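Local coordinates for aminopeptidase YwaD (PDB 6HC6), which uses two zinc ions per subunit to hydrolyse peptides at the N-terminus, releasing a range of amino acids, among them arginine, lysine and leucine, at residues N319-V325 with D382-W388. Numbering follows the deposited sequence.
Sequences NFNLDMV and DSANFIW. With ZN (zinc ion), chain D.
Residues 319-322 and 382-388 run as parallel neighbouring strand segments, with axes 4.7 Å apart at 26°. Asn-319 pairs with Ser-383, Phe-320 with Ala-384, Asn-321 with Asn-385 and Leu-322 with Phe-386. The backbone hydrogen bonds include Asn-319 N to Asp-382 O (2.8 Å), Phe-386 N to Asn-321 O (2.9 Å) and Asp-323 N to Phe-386 O (3.2 Å). Met-324 then breaks the extended run with positive phi (81°), yet its O still accepts Trp-388 N (3.2 Å).

Phe-320, Leu-322 and Phe-386, all chi1 m, share one face; both phenylalanines have chi2 79°. Phe-386 CE1 meets the ring edge of Phe-320 at CD2 (3.7 Å), and Phe-386 CD1 meets Leu-322 CD2 (3.9 Å). On the other face Asn-321 and Asn-385 are both t. Asn-321 ND2 donates to Asn-385 OD1 (2.9 Å), and Asn-321 OD1 is hydrogen-bonded to Thr-248 OG1. Ile-387 (t) packs CG1 on Met-324 CB (3.7 Å). Trp-388 (m) bonds weakly through NE1 to Val-325 O (2.9 Å). Asp-323, also t, chelates a zinc through OD1 (2.1 Å) and OD2 (2.2 Å); OD2 also hydrogen-bonds Ser-371 OG. His-250, Asp-262 and two waters complete this site of the M28 two-zinc centre, at the C-terminal end of strand 316-322. Helix 346-358 packs on both phenylalanines, helix 260-277 on Val-325, and strands 244-250 and 334-339 flank the pair.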
# COMPACT_ATOMS: atom_id res chain seq x y z
N ASN A 319 8.37 -5.87 14.54
CA ASN A 319 7.33 -5.10 13.86
C ASN A 319 6.23 -6.05 13.41
O ASN A 319 6.49 -6.97 12.63
CB ASN A 319 7.90 -4.34 12.65
CG ASN A 319 6.82 -3.88 11.68
OD1 ASN A 319 6.88 -4.16 10.48
ND2 ASN A 319 5.82 -3.19 12.21
N PHE A 320 5.01 -5.85 13.92
CA PHE A 320 3.82 -6.55 13.43
C PHE A 320 3.09 -5.60 12.50
O PHE A 320 2.50 -4.61 12.96
CB PHE A 320 2.89 -6.93 14.58
CG PHE A 320 3.47 -7.88 15.56
CD1 PHE A 320 4.35 -7.44 16.54
CD2 PHE A 320 3.11 -9.23 15.53
CE1 PHE A 320 4.88 -8.32 17.48
CE2 PHE A 320 3.64 -10.12 16.47
CZ PHE A 320 4.52 -9.66 17.43
N ASN A 321 3.11 -5.87 11.20
CA ASN A 321 2.44 -5.01 10.23
C ASN A 321 1.14 -5.67 9.78
O ASN A 321 1.12 -6.86 9.46
CB ASN A 321 3.34 -4.73 9.02
CG ASN A 321 2.72 -3.73 8.05
OD1 ASN A 321 2.61 -2.54 8.36
ND2 ASN A 321 2.31 -4.20 6.89
N LEU A 322 0.05 -4.89 9.78
CA LEU A 322 -1.28 -5.37 9.42
C LEU A 322 -1.72 -4.74 8.11
O LEU A 322 -1.88 -3.52 8.04
CB LEU A 322 -2.28 -5.02 10.52
CG LEU A 322 -1.75 -5.39 11.91
CD1 LEU A 322 -2.63 -4.83 13.01
CD2 LEU A 322 -1.66 -6.89 12.01
N ASP A 323 -1.92 -5.55 7.07
CA ASP A 323 -2.29 -5.00 5.76
C ASP A 323 -3.18 -6.02 5.06
O ASP A 323 -2.69 -7.04 4.58
CB ASP A 323 -1.04 -4.67 4.93
CG ASP A 323 -1.33 -3.87 3.66
OD1 ASP A 323 -2.50 -3.68 3.30
OD2 ASP A 323 -0.37 -3.41 2.99
N MET A 324 -4.47 -5.72 5.03
CA MET A 324 -5.51 -6.53 4.40
C MET A 324 -5.93 -7.68 5.30
O MET A 324 -5.69 -8.79 5.00
CB MET A 324 -5.10 -6.97 2.99
CG MET A 324 -5.15 -5.84 1.99
SD MET A 324 -4.50 -6.14 0.35
CE MET A 324 -5.62 -7.40 -0.21
N VAL A 325 -6.61 -7.32 6.35
CA VAL A 325 -6.94 -8.32 7.35
C VAL A 325 -8.45 -8.43 7.56
O VAL A 325 -8.88 -8.95 8.58
CB VAL A 325 -6.21 -8.03 8.67
CG1 VAL A 325 -4.72 -8.33 8.53
CG2 VAL A 325 -6.46 -6.59 9.12
N ASP A 382 13.25 -7.72 13.07
CA ASP A 382 12.27 -8.78 12.79
C ASP A 382 10.92 -8.16 12.45
O ASP A 382 10.36 -7.40 13.24
CB ASP A 382 12.12 -9.68 14.01
CG ASP A 382 13.37 -10.48 14.32
OD1 ASP A 382 14.45 -9.87 14.46
OD2 ASP A 382 13.24 -11.71 14.47
N SER A 383 10.36 -8.52 11.30
CA SER A 383 9.08 -7.93 10.91
C SER A 383 8.31 -8.92 10.05
O SER A 383 8.89 -9.81 9.43
CB SER A 383 9.26 -6.64 10.11
OG SER A 383 9.80 -6.92 8.83
N ALA A 384 7.01 -8.72 9.99
CA ALA A 384 6.16 -9.49 9.12
C ALA A 384 4.88 -8.73 8.83
O ALA A 384 4.52 -7.86 9.53
CB ALA A 384 5.81 -10.81 9.72
N ASN A 385 4.23 -9.15 7.77
CA ASN A 385 2.97 -8.59 7.35
C ASN A 385 1.85 -9.64 7.43
O ASN A 385 2.04 -10.66 6.93
CB ASN A 385 3.08 -8.08 5.93
CG ASN A 385 1.82 -7.46 5.44
OD1 ASN A 385 1.16 -6.80 6.14
ND2 ASN A 385 1.51 -7.72 4.22
N PHE A 386 0.75 -9.33 8.08
CA PHE A 386 -0.37 -10.22 8.24
C PHE A 386 -1.44 -9.88 7.18
O PHE A 386 -1.85 -8.78 7.08
CB PHE A 386 -0.96 -10.11 9.63
CG PHE A 386 -0.04 -10.54 10.73
CD1 PHE A 386 0.94 -9.71 11.17
CD2 PHE A 386 -0.14 -11.75 11.32
CE1 PHE A 386 1.79 -10.07 12.16
CE2 PHE A 386 0.70 -12.13 12.31
CZ PHE A 386 1.66 -11.29 12.75
N ILE A 387 -1.94 -10.90 6.50
CA ILE A 387 -2.89 -10.69 5.40
C ILE A 387 -3.64 -12.00 5.15
O ILE A 387 -3.06 -13.09 5.22
CB ILE A 387 -2.15 -10.18 4.14
CG1 ILE A 387 -3.10 -10.04 2.94
CG2 ILE A 387 -0.99 -11.08 3.81
CD1 ILE A 387 -2.44 -9.34 1.76
N TRP A 388 -4.95 -11.90 4.86
CA TRP A 388 -5.70 -13.09 4.50
C TRP A 388 -5.43 -13.47 3.06
O TRP A 388 -5.23 -12.60 2.20
CB TRP A 388 -7.22 -12.91 4.67
CG TRP A 388 -7.70 -12.72 6.07
CD1 TRP A 388 -8.09 -11.53 6.65
CD2 TRP A 388 -7.89 -13.73 7.06
NE1 TRP A 388 -8.49 -11.75 7.95
CE2 TRP A 388 -8.38 -13.09 8.23
CE3 TRP A 388 -7.68 -15.11 7.08
CZ2 TRP A 388 -8.67 -13.80 9.39
CZ3 TRP A 388 -7.98 -15.81 8.24
CH2 TRP A 388 -8.46 -15.15 9.38
ZN ZN D . -1.89 -2.58 1.62
O HOH W 1 -1.48 -4.17 0.49
O HOH W 2 -1.09 -1.72 -0.08